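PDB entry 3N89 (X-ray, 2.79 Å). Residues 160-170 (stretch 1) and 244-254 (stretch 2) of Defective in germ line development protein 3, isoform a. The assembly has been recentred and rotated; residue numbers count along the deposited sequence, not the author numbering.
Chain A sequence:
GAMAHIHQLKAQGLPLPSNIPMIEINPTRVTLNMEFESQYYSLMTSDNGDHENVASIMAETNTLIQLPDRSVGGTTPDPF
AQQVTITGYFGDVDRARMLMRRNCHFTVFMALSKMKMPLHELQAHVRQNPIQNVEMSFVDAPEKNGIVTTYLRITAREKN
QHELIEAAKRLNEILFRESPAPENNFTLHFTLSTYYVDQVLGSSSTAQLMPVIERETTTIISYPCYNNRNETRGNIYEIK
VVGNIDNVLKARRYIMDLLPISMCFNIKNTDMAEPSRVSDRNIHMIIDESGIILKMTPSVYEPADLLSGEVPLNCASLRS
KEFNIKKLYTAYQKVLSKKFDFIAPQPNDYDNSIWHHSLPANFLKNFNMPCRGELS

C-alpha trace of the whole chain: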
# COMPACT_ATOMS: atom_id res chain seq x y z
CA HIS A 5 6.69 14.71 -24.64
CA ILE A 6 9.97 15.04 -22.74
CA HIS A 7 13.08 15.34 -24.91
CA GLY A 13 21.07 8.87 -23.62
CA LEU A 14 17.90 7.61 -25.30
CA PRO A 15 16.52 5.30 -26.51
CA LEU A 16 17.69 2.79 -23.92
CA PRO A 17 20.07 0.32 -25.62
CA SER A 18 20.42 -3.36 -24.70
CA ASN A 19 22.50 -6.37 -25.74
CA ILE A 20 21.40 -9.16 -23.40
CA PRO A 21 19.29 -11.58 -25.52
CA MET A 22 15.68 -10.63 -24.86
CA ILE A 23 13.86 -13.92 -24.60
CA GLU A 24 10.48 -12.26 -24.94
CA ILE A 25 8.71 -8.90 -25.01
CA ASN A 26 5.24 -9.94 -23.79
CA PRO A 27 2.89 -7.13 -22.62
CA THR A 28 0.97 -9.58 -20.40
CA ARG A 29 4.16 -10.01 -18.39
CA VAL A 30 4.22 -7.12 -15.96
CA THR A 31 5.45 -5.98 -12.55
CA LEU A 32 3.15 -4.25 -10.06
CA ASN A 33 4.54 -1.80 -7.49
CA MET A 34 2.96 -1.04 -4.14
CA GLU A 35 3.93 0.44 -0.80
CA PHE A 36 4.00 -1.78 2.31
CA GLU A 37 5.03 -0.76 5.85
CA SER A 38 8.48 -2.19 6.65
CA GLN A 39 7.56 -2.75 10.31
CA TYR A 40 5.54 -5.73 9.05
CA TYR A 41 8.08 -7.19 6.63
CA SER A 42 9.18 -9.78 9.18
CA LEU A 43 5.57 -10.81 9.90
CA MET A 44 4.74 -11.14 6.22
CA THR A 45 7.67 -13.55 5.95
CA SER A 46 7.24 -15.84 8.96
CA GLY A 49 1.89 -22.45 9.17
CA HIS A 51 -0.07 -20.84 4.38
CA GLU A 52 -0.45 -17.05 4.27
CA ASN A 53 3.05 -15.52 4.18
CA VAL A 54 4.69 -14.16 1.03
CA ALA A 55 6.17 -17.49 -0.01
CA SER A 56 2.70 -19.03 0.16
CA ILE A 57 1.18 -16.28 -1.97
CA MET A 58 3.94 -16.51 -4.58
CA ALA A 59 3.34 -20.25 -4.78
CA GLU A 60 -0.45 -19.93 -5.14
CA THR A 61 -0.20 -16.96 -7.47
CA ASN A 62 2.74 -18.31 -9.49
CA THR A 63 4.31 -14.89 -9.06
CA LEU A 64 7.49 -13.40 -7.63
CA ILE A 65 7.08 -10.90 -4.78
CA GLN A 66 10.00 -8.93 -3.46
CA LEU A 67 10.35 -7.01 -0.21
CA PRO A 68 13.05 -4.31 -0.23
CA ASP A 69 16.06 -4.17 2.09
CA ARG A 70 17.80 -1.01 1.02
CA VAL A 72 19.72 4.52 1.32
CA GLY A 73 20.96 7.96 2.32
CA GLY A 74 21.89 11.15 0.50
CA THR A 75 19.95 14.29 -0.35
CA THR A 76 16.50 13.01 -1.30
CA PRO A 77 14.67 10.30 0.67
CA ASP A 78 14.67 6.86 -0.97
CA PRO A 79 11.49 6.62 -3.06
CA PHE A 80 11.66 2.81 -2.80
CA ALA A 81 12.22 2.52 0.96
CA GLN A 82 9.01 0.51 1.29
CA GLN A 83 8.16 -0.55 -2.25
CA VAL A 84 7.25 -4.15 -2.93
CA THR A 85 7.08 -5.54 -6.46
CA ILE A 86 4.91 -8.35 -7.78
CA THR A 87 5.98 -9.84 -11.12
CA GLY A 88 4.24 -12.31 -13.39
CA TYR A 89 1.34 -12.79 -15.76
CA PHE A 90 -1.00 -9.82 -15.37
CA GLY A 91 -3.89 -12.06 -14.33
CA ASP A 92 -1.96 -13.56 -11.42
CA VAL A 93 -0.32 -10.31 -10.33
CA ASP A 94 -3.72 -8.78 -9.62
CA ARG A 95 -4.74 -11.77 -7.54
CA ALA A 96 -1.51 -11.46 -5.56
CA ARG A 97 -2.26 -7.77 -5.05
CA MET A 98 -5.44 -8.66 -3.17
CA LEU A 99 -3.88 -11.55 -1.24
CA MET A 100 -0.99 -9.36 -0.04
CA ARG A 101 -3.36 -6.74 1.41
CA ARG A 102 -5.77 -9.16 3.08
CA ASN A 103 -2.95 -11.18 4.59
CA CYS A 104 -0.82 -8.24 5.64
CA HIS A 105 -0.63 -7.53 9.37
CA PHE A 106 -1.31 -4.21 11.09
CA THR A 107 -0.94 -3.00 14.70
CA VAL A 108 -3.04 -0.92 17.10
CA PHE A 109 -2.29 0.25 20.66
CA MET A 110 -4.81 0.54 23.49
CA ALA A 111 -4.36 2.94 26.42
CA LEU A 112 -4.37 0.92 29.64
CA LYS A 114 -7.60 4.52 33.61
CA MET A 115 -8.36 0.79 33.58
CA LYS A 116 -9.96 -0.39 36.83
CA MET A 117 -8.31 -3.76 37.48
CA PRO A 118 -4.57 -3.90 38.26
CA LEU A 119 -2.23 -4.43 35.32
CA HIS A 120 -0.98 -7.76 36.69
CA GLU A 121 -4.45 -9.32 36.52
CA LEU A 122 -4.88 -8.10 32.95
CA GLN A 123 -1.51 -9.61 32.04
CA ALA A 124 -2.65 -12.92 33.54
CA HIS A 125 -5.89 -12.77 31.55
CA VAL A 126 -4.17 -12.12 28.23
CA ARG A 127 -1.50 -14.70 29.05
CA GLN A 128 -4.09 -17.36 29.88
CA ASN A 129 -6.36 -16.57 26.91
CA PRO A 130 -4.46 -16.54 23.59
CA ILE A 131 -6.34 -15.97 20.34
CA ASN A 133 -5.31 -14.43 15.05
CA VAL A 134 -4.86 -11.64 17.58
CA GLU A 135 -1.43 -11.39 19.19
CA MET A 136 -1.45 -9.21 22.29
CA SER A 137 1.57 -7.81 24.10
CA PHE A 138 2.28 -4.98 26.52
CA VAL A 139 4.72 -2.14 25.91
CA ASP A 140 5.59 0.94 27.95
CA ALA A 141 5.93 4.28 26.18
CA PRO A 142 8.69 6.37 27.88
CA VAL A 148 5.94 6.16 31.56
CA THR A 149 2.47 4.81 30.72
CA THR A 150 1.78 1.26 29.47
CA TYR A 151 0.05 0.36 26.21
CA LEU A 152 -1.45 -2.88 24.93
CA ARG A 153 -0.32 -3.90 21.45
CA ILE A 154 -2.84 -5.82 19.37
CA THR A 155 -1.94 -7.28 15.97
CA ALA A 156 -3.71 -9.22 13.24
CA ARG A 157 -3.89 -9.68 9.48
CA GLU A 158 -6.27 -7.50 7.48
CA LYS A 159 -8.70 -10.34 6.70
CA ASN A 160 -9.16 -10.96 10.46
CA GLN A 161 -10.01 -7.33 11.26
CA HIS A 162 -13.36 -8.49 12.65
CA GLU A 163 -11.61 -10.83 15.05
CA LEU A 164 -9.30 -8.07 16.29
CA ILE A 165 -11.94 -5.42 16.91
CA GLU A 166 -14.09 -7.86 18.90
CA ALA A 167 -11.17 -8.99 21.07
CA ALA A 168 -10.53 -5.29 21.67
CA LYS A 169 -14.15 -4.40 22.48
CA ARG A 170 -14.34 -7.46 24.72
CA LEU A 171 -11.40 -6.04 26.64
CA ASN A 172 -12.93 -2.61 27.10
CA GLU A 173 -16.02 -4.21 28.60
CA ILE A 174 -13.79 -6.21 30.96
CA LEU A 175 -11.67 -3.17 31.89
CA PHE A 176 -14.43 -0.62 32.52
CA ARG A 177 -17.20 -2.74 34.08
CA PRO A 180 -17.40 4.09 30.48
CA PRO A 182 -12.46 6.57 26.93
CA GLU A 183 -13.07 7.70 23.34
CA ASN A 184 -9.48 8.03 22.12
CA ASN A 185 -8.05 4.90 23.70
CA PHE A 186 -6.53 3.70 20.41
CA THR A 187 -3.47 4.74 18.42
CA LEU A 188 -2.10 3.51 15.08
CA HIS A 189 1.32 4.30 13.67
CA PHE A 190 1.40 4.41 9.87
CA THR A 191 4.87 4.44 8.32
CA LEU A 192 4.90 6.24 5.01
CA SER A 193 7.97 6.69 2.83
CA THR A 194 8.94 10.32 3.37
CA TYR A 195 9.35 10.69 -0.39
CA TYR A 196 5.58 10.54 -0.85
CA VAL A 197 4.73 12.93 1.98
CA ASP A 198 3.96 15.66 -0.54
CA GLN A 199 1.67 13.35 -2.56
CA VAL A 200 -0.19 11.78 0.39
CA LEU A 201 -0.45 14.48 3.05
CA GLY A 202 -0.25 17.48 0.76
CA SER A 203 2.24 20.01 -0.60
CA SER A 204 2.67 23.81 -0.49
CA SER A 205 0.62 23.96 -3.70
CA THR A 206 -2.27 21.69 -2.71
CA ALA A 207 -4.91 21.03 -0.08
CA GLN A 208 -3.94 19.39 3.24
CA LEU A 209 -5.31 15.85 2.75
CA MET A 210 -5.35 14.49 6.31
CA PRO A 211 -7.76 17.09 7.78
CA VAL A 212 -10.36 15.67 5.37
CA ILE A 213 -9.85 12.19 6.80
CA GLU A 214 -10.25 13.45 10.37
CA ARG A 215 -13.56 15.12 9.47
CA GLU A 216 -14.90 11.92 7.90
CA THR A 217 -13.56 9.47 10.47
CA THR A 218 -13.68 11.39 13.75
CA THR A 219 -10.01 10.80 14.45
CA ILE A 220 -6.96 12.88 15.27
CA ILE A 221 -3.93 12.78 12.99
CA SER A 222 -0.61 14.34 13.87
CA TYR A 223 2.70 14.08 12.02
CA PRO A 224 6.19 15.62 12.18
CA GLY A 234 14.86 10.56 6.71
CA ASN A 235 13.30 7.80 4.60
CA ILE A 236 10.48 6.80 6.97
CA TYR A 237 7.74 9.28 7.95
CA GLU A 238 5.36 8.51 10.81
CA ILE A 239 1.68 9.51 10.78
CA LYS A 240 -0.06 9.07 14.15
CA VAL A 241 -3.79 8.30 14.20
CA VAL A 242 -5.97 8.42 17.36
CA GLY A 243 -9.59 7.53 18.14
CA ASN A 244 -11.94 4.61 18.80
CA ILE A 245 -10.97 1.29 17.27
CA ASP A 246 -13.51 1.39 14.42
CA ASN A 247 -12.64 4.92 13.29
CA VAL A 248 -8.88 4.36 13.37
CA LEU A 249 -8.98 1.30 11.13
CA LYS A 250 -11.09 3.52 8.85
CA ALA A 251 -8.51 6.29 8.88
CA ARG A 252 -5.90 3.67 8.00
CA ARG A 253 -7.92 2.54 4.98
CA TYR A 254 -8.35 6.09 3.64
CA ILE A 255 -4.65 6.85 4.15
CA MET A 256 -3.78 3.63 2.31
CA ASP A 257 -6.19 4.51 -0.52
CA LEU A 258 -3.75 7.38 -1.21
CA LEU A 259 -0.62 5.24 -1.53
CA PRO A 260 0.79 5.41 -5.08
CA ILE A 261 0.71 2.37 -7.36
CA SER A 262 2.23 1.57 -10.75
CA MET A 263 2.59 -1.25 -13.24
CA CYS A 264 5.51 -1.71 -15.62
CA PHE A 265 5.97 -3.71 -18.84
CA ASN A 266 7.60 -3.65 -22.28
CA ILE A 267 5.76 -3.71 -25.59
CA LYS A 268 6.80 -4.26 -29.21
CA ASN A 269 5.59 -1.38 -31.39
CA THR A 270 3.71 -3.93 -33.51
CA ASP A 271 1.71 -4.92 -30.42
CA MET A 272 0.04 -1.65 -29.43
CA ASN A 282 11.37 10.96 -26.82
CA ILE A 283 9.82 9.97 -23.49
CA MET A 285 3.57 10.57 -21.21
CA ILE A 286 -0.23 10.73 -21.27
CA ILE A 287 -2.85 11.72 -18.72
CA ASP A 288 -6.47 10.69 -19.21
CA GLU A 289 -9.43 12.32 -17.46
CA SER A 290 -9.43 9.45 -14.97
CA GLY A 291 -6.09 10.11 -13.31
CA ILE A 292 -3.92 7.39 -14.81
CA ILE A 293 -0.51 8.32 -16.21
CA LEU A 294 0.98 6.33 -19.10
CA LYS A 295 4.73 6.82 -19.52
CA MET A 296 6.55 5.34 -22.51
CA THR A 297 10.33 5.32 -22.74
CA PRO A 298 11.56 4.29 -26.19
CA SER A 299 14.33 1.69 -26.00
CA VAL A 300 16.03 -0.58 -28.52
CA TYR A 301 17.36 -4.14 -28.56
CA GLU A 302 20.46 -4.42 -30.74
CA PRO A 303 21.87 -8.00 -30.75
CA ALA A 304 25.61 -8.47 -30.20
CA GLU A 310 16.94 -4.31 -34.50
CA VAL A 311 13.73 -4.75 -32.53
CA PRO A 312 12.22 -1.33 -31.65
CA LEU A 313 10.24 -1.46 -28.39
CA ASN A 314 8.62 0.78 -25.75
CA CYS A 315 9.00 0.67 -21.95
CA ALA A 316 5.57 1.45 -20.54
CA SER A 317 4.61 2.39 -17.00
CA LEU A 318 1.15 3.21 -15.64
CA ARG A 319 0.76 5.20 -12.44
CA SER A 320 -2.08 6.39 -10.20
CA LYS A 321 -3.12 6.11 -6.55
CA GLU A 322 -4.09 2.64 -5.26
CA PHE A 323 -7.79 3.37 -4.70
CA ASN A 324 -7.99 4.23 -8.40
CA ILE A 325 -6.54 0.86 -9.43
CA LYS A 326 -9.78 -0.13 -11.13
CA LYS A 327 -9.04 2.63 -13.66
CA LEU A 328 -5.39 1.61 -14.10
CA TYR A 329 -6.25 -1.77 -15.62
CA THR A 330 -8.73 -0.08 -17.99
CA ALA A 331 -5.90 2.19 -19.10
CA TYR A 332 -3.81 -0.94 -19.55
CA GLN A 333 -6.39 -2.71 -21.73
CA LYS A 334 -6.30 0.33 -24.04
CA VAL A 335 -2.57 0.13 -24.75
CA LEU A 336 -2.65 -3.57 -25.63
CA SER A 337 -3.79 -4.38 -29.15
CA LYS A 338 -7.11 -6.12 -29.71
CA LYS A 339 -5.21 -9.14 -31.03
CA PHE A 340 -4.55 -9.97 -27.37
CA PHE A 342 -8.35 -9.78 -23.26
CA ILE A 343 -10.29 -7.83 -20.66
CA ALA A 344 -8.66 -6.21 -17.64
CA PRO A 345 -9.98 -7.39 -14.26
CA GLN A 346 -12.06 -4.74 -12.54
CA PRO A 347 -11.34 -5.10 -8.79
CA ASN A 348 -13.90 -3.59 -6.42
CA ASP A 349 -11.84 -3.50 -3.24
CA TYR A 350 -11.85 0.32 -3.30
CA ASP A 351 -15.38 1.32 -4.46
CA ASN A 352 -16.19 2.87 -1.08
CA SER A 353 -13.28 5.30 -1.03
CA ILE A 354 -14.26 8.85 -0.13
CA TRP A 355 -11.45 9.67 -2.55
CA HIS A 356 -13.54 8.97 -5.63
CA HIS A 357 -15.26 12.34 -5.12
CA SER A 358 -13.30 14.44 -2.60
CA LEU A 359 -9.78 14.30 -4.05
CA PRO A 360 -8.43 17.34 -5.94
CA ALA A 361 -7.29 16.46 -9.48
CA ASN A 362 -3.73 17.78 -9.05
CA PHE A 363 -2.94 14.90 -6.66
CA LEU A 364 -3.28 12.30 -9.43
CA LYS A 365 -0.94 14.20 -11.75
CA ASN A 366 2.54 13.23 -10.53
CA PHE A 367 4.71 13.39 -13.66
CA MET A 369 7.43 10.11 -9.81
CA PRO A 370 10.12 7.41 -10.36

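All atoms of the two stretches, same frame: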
# COMPACT_ATOMS: atom_id res chain seq x y z
N ASN A 160 -8.63 -10.61 9.13
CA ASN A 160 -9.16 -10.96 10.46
C ASN A 160 -9.50 -9.71 11.29
O ASN A 160 -9.59 -9.77 12.52
CB ASN A 160 -8.15 -11.80 11.23
CG ASN A 160 -7.87 -13.14 10.57
OD1 ASN A 160 -6.74 -13.62 10.61
ND2 ASN A 160 -8.89 -13.75 9.99
N GLN A 161 -9.69 -8.59 10.61
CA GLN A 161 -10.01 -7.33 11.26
C GLN A 161 -11.26 -7.40 12.16
O GLN A 161 -11.41 -6.62 13.10
CB GLN A 161 -10.22 -6.25 10.20
CG GLN A 161 -10.13 -4.84 10.71
CD GLN A 161 -10.07 -3.84 9.58
OE1 GLN A 161 -11.09 -3.55 8.93
NE2 GLN A 161 -8.88 -3.30 9.31
N HIS A 162 -12.15 -8.33 11.86
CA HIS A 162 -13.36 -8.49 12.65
C HIS A 162 -12.98 -9.15 13.96
O HIS A 162 -13.46 -8.78 15.03
CB HIS A 162 -14.38 -9.36 11.91
CG HIS A 162 -15.65 -9.57 12.65
ND1 HIS A 162 -16.05 -10.81 13.10
CD2 HIS A 162 -16.64 -8.71 13.01
CE1 HIS A 162 -17.23 -10.70 13.70
NE2 HIS A 162 -17.60 -9.44 13.66
N GLU A 163 -12.08 -10.12 13.87
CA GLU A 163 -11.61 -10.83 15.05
C GLU A 163 -10.85 -9.91 16.00
O GLU A 163 -10.95 -10.04 17.22
CB GLU A 163 -10.70 -12.00 14.64
CG GLU A 163 -11.42 -13.19 14.02
CD GLU A 163 -10.46 -14.33 13.69
OE1 GLU A 163 -9.60 -14.64 14.54
OE2 GLU A 163 -10.57 -14.91 12.59
N LEU A 164 -10.07 -8.98 15.45
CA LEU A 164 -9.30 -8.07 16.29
C LEU A 164 -10.18 -7.07 17.02
O LEU A 164 -10.06 -6.91 18.24
CB LEU A 164 -8.24 -7.34 15.46
CG LEU A 164 -7.26 -6.46 16.25
CD1 LEU A 164 -5.95 -6.37 15.49
CD2 LEU A 164 -7.85 -5.08 16.50
N ILE A 165 -11.05 -6.40 16.29
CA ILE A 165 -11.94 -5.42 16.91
C ILE A 165 -12.70 -6.04 18.09
O ILE A 165 -12.70 -5.49 19.19
CB ILE A 165 -12.97 -4.87 15.90
CG1 ILE A 165 -12.23 -4.12 14.78
CG2 ILE A 165 -13.95 -3.97 16.61
CD1 ILE A 165 -13.14 -3.41 13.79
N GLU A 166 -13.33 -7.18 17.86
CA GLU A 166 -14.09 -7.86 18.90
C GLU A 166 -13.23 -8.09 20.14
O GLU A 166 -13.59 -7.69 21.25
CB GLU A 166 -14.63 -9.19 18.37
CG GLU A 166 -15.65 -9.04 17.25
CD GLU A 166 -17.04 -8.68 17.76
OE1 GLU A 166 -17.88 -9.60 17.92
OE2 GLU A 166 -17.29 -7.49 18.02
N ALA A 167 -12.08 -8.73 19.95
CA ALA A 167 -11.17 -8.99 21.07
C ALA A 167 -10.93 -7.68 21.82
O ALA A 167 -10.90 -7.65 23.05
CB ALA A 167 -9.86 -9.55 20.56
N ALA A 168 -10.75 -6.60 21.07
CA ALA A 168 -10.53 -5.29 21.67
C ALA A 168 -11.76 -4.86 22.47
O ALA A 168 -11.66 -4.59 23.66
CB ALA A 168 -10.22 -4.26 20.58
N LYS A 169 -12.91 -4.80 21.81
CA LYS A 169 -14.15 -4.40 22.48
C LYS A 169 -14.52 -5.30 23.65
O LYS A 169 -15.22 -4.87 24.57
CB LYS A 169 -15.30 -4.33 21.48
CG LYS A 169 -15.18 -3.16 20.52
CD LYS A 169 -16.21 -3.17 19.40
CE LYS A 169 -16.08 -1.90 18.58
NZ LYS A 169 -16.92 -1.88 17.35
N ARG A 170 -14.06 -6.55 23.62
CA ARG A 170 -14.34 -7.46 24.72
C ARG A 170 -13.51 -6.99 25.90
O ARG A 170 -13.96 -7.02 27.05
CB ARG A 170 -13.98 -8.91 24.35
CZ ARG A 170 -15.38 -12.64 21.28
N ASN A 244 -11.40 5.93 18.49
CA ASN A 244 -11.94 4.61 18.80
C ASN A 244 -11.39 3.61 17.81
O ASN A 244 -10.91 3.99 16.74
CB ASN A 244 -13.47 4.60 18.73
CG ASN A 244 -14.11 5.58 19.69
OD1 ASN A 244 -13.47 6.05 20.64
ND2 ASN A 244 -15.38 5.90 19.45
N ILE A 245 -11.48 2.34 18.14
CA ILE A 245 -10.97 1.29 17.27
C ILE A 245 -11.56 1.30 15.86
O ILE A 245 -10.82 1.23 14.89
CB ILE A 245 -11.16 -0.11 17.92
CG1 ILE A 245 -10.63 -1.20 16.98
CG2 ILE A 245 -12.63 -0.33 18.26
CD1 ILE A 245 -9.18 -1.01 16.61
N ASP A 246 -12.88 1.39 15.74
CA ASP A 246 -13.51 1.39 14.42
C ASP A 246 -13.09 2.54 13.51
O ASP A 246 -12.83 2.34 12.32
CB ASP A 246 -15.04 1.39 14.55
CG ASP A 246 -15.58 0.09 15.10
OD1 ASP A 246 -15.46 -0.94 14.41
OD2 ASP A 246 -16.12 0.10 16.23
N ASN A 247 -13.03 3.75 14.07
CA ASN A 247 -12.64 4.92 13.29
C ASN A 247 -11.19 4.85 12.82
O ASN A 247 -10.88 5.16 11.67
CB ASN A 247 -12.85 6.19 14.12
CG ASN A 247 -14.28 6.33 14.62
OD1 ASN A 247 -14.89 5.35 15.06
ND2 ASN A 247 -14.81 7.55 14.57
N VAL A 248 -10.29 4.45 13.72
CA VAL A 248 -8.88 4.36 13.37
C VAL A 248 -8.63 3.45 12.17
O VAL A 248 -7.97 3.85 11.21
CB VAL A 248 -8.03 3.85 14.55
CG1 VAL A 248 -6.56 3.92 14.19
CG2 VAL A 248 -8.30 4.68 15.79
N LEU A 249 -9.16 2.24 12.23
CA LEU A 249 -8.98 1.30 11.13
C LEU A 249 -9.62 1.85 9.85
O LEU A 249 -9.38 1.34 8.75
CB LEU A 249 -9.56 -0.07 11.49
CG LEU A 249 -8.97 -0.76 12.73
CD1 LEU A 249 -9.46 -2.20 12.79
CD2 LEU A 249 -7.44 -0.74 12.69
N LYS A 250 -10.44 2.89 9.99
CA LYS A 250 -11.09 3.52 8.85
C LYS A 250 -10.14 4.60 8.34
O LYS A 250 -10.01 4.82 7.13
CB LYS A 250 -12.42 4.15 9.27
CG LYS A 250 -13.45 4.19 8.15
CD LYS A 250 -13.73 2.78 7.66
CE LYS A 250 -14.46 2.78 6.34
NZ LYS A 250 -14.46 1.42 5.72
N ALA A 251 -9.48 5.28 9.26
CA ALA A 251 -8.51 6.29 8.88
C ALA A 251 -7.42 5.57 8.09
O ALA A 251 -7.03 6.00 7.00
CB ALA A 251 -7.93 6.95 10.12
N ARG A 252 -6.93 4.47 8.65
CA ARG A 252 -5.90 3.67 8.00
C ARG A 252 -6.26 3.40 6.54
O ARG A 252 -5.49 3.70 5.63
CB ARG A 252 -5.74 2.34 8.75
CG ARG A 252 -5.02 1.25 7.97
CD ARG A 252 -5.49 -0.12 8.45
NE ARG A 252 -4.80 -1.22 7.78
CZ ARG A 252 -3.50 -1.45 7.89
NH1 ARG A 252 -2.75 -0.64 8.62
NH2 ARG A 252 -2.95 -2.49 7.27
N ARG A 253 -7.45 2.86 6.32
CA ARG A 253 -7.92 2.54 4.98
C ARG A 253 -7.91 3.75 4.03
O ARG A 253 -7.49 3.62 2.87
CB ARG A 253 -9.33 1.94 5.07
CG ARG A 253 -9.53 0.68 4.21
CZ ARG A 253 -9.59 -2.43 5.58
NH1 ARG A 253 -9.89 -2.92 4.38
NH2 ARG A 253 -9.91 -3.13 6.67
N TYR A 254 -8.34 4.91 4.50
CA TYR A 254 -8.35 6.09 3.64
C TYR A 254 -6.92 6.55 3.34
O TYR A 254 -6.61 6.96 2.21
CB TYR A 254 -9.15 7.23 4.28
CG TYR A 254 -10.65 6.96 4.37
CD1 TYR A 254 -11.25 5.97 3.59
CD2 TYR A 254 -11.46 7.73 5.20
CE1 TYR A 254 -12.63 5.74 3.64
CE2 TYR A 254 -12.83 7.51 5.26
CZ TYR A 254 -13.41 6.52 4.48
OH TYR A 254 -14.77 6.32 4.55

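The strongest polar link between the two stretches is a salt bridge at one end of their contact, where the ammonium group of Lys169 meets the carboxylate of Asp246. Lys169 NZ donates a hydrogen bond to Asp246 OD2 at 2.4 Å, a very short separation that at 2.79 Å resolution is best read as close ionic contact rather than as a precise length. Neither residue directs its CA-to-CB bond at the opposing helix; both leave sideways, and the ends of their side chains then come nearer. Lys169 does this with an extended chain, chi1 m and chi2 to chi4 all t, while Asp246 adopts the m rotamer. The aliphatic part of the lysine also contributes, since Lys169 CE lies 3.8 Å from Ile245 CG2, so the same side chain joins the charge pair and packs against Ile245.

A second polar approach lies toward the other end, between Gln161 and Arg253. Gln161 OE1 is 2.6 Å from Arg253 NH2, yet the pair is not counted as a hydrogen bond. The arginine is modelled without CD and NE, so its guanidinium is not connected to the rest of the side chain, and the contact is best taken as proximity alone.

Between these polar ends, aliphatic side chains fill the space separating two helices, 161-170 and 245-254. Their N-to-C directions differ by 148°, a roughly antiparallel arrangement, and their axes approach to 11.1 Å. The backbones come near at Ile165 and Ile245, whose CA atoms are 6.8 Å apart; the CA atoms of Gln161 and Leu249 are 8.7 Å apart. Each pair lies one helical turn from the other, so the register runs in opposite senses along the two chains.

Ile165 is central to the packing. Its CG1 atom lies 4.0 Å from Ile245 CG1 and 3.9 Å from Leu249 CD1, touching two residues spaced a turn apart on the facing helix. Its CD1 atom also comes within 3.4 Å of Asp246 OD1, placing a methyl group beside the carboxylate that binds Lys169. Leu164 adds a looser apolar contact, with its CD2 atom 4.3 Å from Ile245 CD1. The CG methylene of Gln161 extends the apolar surface, lying 3.4 Å from Leu249 CD1, while the amide continues toward Arg253. Together the two stretches bury 411 Å², summed over both sides, a modest contact in which Gln161 and Ile245 have the largest covered areas.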